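Local coordinates for protein scribble homolog (Homo sapiens, PDB 6EEY) that probably binds C-terminal peptide tails of membrane partners such as the alpha1D-adrenergic receptor, here through the fourth PDZ domain of a cell-polarity scaffold, at residues I19-G24 and G77-L82; E65-S70 and L83-D88. The protein carries 1 engineered substitution. One frame throughout, in Å; residues are numbered along the deposited sequence.

From the N terminus the chain passes through strand 5-10 and then lays down strand 19-23, which lines up against strand 40-45, and then runs through strand 62-66 and the tight turn into strand 69-70 before reaching helix 76-83. Contact 1 closes the longer loop, 52 residues, by bringing this helix against strand 19-23. Contact 2 closes a loop of 12 residues between the hairpin 65-70 and the exit of the same helix. The segments alternate along the chain, so the two closures cross. They share the helix, because 83-88 follows directly on 77-82, and they meet where Leu83 packs on both Ile21 and Val66, tying strand, helix and hairpin into one core.

Contact 1 of 2, residues I19-G24 and G77-L82; sequences ISIRGG and GEAVQL
Ile21 reaches from strand 19-23 to the helix end-on, meeting Ala79 and Val80 with a single methyl group. Its CG1 sits between the backbone N and the carbonyl carbon (chi1 56°), and the chain then runs on extended, so that CD1 is carried straight out to the helix surface. There CD1 lies 3.5 Å from Ala79 CB, a close methyl-to-methyl approach in line with the isoleucine CG1-CD1 bond; the alanine methyl also faces the strand but meets CD1 at a slant. Val80 takes part differently: its side chain leaves the helix across the direction of the strand, and the branch CG2 reaches the flank of the isoleucine, 4.2 Å from Ile21 CD1. The isoleucine tip is thus touched by two consecutive helix residues, more loosely on the Val80 side. Its other branch, CG2, turns along the helix axis and packs on Leu83, while Leu63 and Ile40 close in from the sheet and His76 from the start of the helix.

No hydrogen bond joins strand and helix, and the backbones stay well apart, with the CA atoms of Ile21 and Val80 separated by 7.8 Å. Strand 19-23 pairs through Ser20 and Arg22 with strand 40-45, leaving its other edge turned to the helix. An edge strand facing a helix over an apolar floor forms the peptide-binding groove of the PDZ fold, where a C-terminal ligand would add itself as a further strand.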
# COMPACT_ATOMS: atom_id res chain seq x y z
N ILE A 19 -7.43 2.57 -0.06
CA ILE A 19 -7.20 1.14 -0.25
C ILE A 19 -7.09 0.48 1.11
O ILE A 19 -6.78 1.11 2.11
CB ILE A 19 -5.95 0.83 -1.08
CG1 ILE A 19 -4.67 1.30 -0.41
CG2 ILE A 19 -6.10 1.43 -2.46
CD1 ILE A 19 -3.42 0.78 -1.07
N SER A 20 -7.36 -0.81 1.13
CA SER A 20 -7.07 -1.66 2.27
C SER A 20 -5.87 -2.52 1.91
O SER A 20 -5.67 -2.88 0.76
CB SER A 20 -8.24 -2.56 2.60
OG SER A 20 -9.44 -1.82 2.56
N ILE A 21 -5.08 -2.84 2.93
CA ILE A 21 -3.88 -3.63 2.75
C ILE A 21 -3.88 -4.81 3.71
O ILE A 21 -4.53 -4.80 4.75
CB ILE A 21 -2.59 -2.80 2.92
CG1 ILE A 21 -2.57 -2.11 4.28
CG2 ILE A 21 -2.49 -1.80 1.79
CD1 ILE A 21 -1.25 -1.48 4.63
N ARG A 22 -3.13 -5.83 3.33
CA ARG A 22 -2.90 -6.99 4.16
C ARG A 22 -1.43 -7.35 4.07
O ARG A 22 -0.71 -6.89 3.19
CB ARG A 22 -3.72 -8.18 3.70
CG ARG A 22 -3.40 -8.61 2.30
CD ARG A 22 -4.20 -9.83 1.85
NE ARG A 22 -3.90 -10.14 0.46
CZ ARG A 22 -2.84 -10.83 0.06
NH1 ARG A 22 -2.64 -11.03 -1.24
NH2 ARG A 22 -1.97 -11.32 0.93
N GLY A 23 -0.99 -8.21 4.99
CA GLY A 23 0.35 -8.76 4.95
C GLY A 23 1.26 -8.12 5.96
O GLY A 23 0.80 -7.65 7.00
N GLY A 24 2.54 -8.07 5.66
CA GLY A 24 3.52 -7.59 6.61
C GLY A 24 4.13 -8.71 7.42
O GLY A 24 3.98 -9.90 7.12
N GLY A 77 -0.60 -0.56 11.04
CA GLY A 77 -1.09 0.77 11.33
C GLY A 77 -0.19 1.86 10.78
O GLY A 77 -0.66 2.91 10.37
N GLU A 78 1.12 1.62 10.80
CA GLU A 78 2.04 2.61 10.25
C GLU A 78 1.92 2.68 8.73
O GLU A 78 2.04 3.77 8.14
CB GLU A 78 3.46 2.25 10.61
CG GLU A 78 3.82 2.50 12.05
CD GLU A 78 5.14 1.87 12.42
OE1 GLU A 78 5.21 0.62 12.48
OE2 GLU A 78 6.12 2.62 12.60
N ALA A 79 1.70 1.55 8.09
CA ALA A 79 1.49 1.57 6.64
C ALA A 79 0.20 2.27 6.30
O ALA A 79 0.15 3.08 5.36
CB ALA A 79 1.49 0.14 6.11
N VAL A 80 -0.86 2.01 7.05
CA VAL A 80 -2.11 2.73 6.83
C VAL A 80 -1.92 4.23 7.02
O VAL A 80 -2.46 5.04 6.27
CB VAL A 80 -3.20 2.16 7.75
CG1 VAL A 80 -4.42 3.07 7.74
CG2 VAL A 80 -3.59 0.78 7.29
N GLN A 81 -1.15 4.63 8.03
CA GLN A 81 -0.88 6.04 8.22
C GLN A 81 -0.16 6.65 7.03
O GLN A 81 -0.47 7.77 6.63
CB GLN A 81 -0.09 6.26 9.51
CG GLN A 81 0.29 7.71 9.73
CD GLN A 81 -0.91 8.65 9.74
OE1 GLN A 81 -1.83 8.47 10.53
NE2 GLN A 81 -0.91 9.63 8.84
N LEU A 82 0.81 5.94 6.45
CA LEU A 82 1.45 6.45 5.25
C LEU A 82 0.43 6.64 4.14
O LEU A 82 0.49 7.61 3.39
CB LEU A 82 2.58 5.53 4.80
CG LEU A 82 3.89 5.72 5.56
CD1 LEU A 82 4.81 4.55 5.29
CD2 LEU A 82 4.56 7.02 5.17

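Contact 2 of 2, residues E65-S70 and L83-D88; sequences EVNQQS and LRSVGD
Val66 and Leu83 pack side chain to side chain where a beta hairpin with a type I' turn, a piece of the PDZ fold, meets the end of helix 76-83. The two side chains cross at about a right angle, with Val66 CG2 3.7 Å from Leu83 CD2. Leu83 leaves its backbone heading away from the hairpin, yet one branch, CD2, swings back to the valine while the residue also covers Ile19 and Ile21. On Val66, CG1 stands opposite the backbone N (chi1 176°), which directs it at the helix backbone near Leu83 N and Leu82 O. Leu90 and Leu82 add to the cover of the valine, and this half of the contact is buried, and the side chains that meet in it are all apolar.

One residue further along the hairpin the fit becomes looser and wetter. Asn67, in the left-handed backbone conformation of the turn, extends its amide beside Ser85, whose CB lies 3.6 Å from Asn67 ND2. The serine hydroxyl makes no hydrogen bond to that amide; it bonds instead to the carbonyl of Leu82 in the last turn of the helix. The asparagine is held on its other side, OD1 accepting a bond from the backbone N of Thr91 in strand 89-94, which fixes how the amide is rotated. Asn67 ND2 donates to a water at 2.9 Å, and that water donates in turn to Val86 O at 3.0 Å, bridging the hairpin to the loop. Within the hairpin itself, Gln69 NE2 reaches back to Asn67 O over 3.0 Å, a nearly straight bond (171° at the hydrogen) whose donor lies above the carbonyl plane.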
# COMPACT_ATOMS: atom_id res chain seq x y z
N GLU A 65 6.35 0.59 -1.41
CA GLU A 65 6.66 1.88 -0.83
C GLU A 65 5.44 2.77 -0.96
O GLU A 65 4.66 2.63 -1.91
CB GLU A 65 7.81 2.61 -1.54
CG GLU A 65 9.11 1.87 -1.52
CD GLU A 65 10.27 2.64 -2.11
OE1 GLU A 65 11.41 2.16 -1.96
OE2 GLU A 65 10.07 3.71 -2.71
N VAL A 66 5.32 3.69 -0.03
CA VAL A 66 4.34 4.77 -0.09
C VAL A 66 5.12 6.04 0.14
O VAL A 66 5.88 6.14 1.10
CB VAL A 66 3.26 4.60 0.99
CG1 VAL A 66 2.29 5.77 0.98
CG2 VAL A 66 2.49 3.32 0.77
N ASN A 67 4.95 7.01 -0.75
CA ASN A 67 5.66 8.29 -0.66
C ASN A 67 7.16 8.07 -0.44
O ASN A 67 7.79 8.71 0.41
CB ASN A 67 5.04 9.22 0.37
CG ASN A 67 3.72 9.80 -0.10
OD1 ASN A 67 3.38 9.72 -1.28
ND2 ASN A 67 2.98 10.40 0.80
N GLN A 68 7.70 7.14 -1.22
CA GLN A 68 9.13 6.85 -1.29
C GLN A 68 9.66 6.11 -0.09
O GLN A 68 10.88 5.95 0.01
CB GLN A 68 9.99 8.10 -1.49
CG GLN A 68 9.44 9.07 -2.51
CD GLN A 68 9.43 8.51 -3.89
OE1 GLN A 68 10.34 7.78 -4.28
NE2 GLN A 68 8.39 8.83 -4.66
N GLN A 69 8.81 5.65 0.81
CA GLN A 69 9.24 5.01 2.05
C GLN A 69 8.86 3.54 2.02
O GLN A 69 7.72 3.18 1.74
CB GLN A 69 8.61 5.72 3.23
CG GLN A 69 9.13 7.14 3.34
CD GLN A 69 8.21 8.06 4.09
OE1 GLN A 69 8.11 7.98 5.32
NE2 GLN A 69 7.52 8.94 3.37
N SER A 70 9.85 2.70 2.30
CA SER A 70 9.64 1.27 2.31
C SER A 70 8.63 0.87 3.38
O SER A 70 8.66 1.35 4.52
CB SER A 70 10.96 0.56 2.59
OG SER A 70 10.77 -0.84 2.72
N LEU A 83 -0.52 5.71 4.02
CA LEU A 83 -1.55 5.81 2.99
C LEU A 83 -2.53 6.94 3.26
O LEU A 83 -3.31 7.27 2.36
CB LEU A 83 -2.28 4.48 2.86
CG LEU A 83 -1.44 3.35 2.26
CD1 LEU A 83 -2.06 2.00 2.53
CD2 LEU A 83 -1.25 3.57 0.77
N ARG A 84 -2.48 7.55 4.44
CA ARG A 84 -3.31 8.69 4.81
C ARG A 84 -2.51 9.99 4.87
O ARG A 84 -3.01 10.99 5.37
CB ARG A 84 -4.02 8.43 6.13
CG ARG A 84 -4.99 7.27 6.00
CD ARG A 84 -5.42 6.71 7.34
NE ARG A 84 -6.16 7.67 8.16
CZ ARG A 84 -7.49 7.77 8.19
NH1 ARG A 84 -8.05 8.68 8.99
NH2 ARG A 84 -8.25 6.99 7.45
N SER A 85 -1.31 10.00 4.33
CA SER A 85 -0.47 11.18 4.35
C SER A 85 -1.20 12.33 3.67
O SER A 85 -1.89 12.16 2.67
CB SER A 85 0.83 10.92 3.58
OG SER A 85 1.61 9.91 4.18
N VAL A 86 -0.99 13.53 4.20
CA VAL A 86 -1.59 14.68 3.57
C VAL A 86 -0.92 14.94 2.22
O VAL A 86 0.18 14.46 1.92
CB VAL A 86 -1.57 15.94 4.47
CG1 VAL A 86 -2.25 15.65 5.80
CG2 VAL A 86 -0.16 16.40 4.67
N GLY A 87 -1.60 15.74 1.41
CA GLY A 87 -1.09 16.12 0.13
C GLY A 87 -2.11 15.91 -0.96
O GLY A 87 -3.05 15.11 -0.80
N ASP A 88 -1.97 16.62 -2.06
CA ASP A 88 -2.92 16.46 -3.15
C ASP A 88 -2.53 15.36 -4.11
O ASP A 88 -3.23 15.12 -5.10
CB ASP A 88 -3.22 17.80 -3.84
CG ASP A 88 -2.02 18.46 -4.40
OD1 ASP A 88 -1.05 17.78 -4.75
OD2 ASP A 88 -2.06 19.71 -4.51
O HOH W 1 0.80 12.20 0.09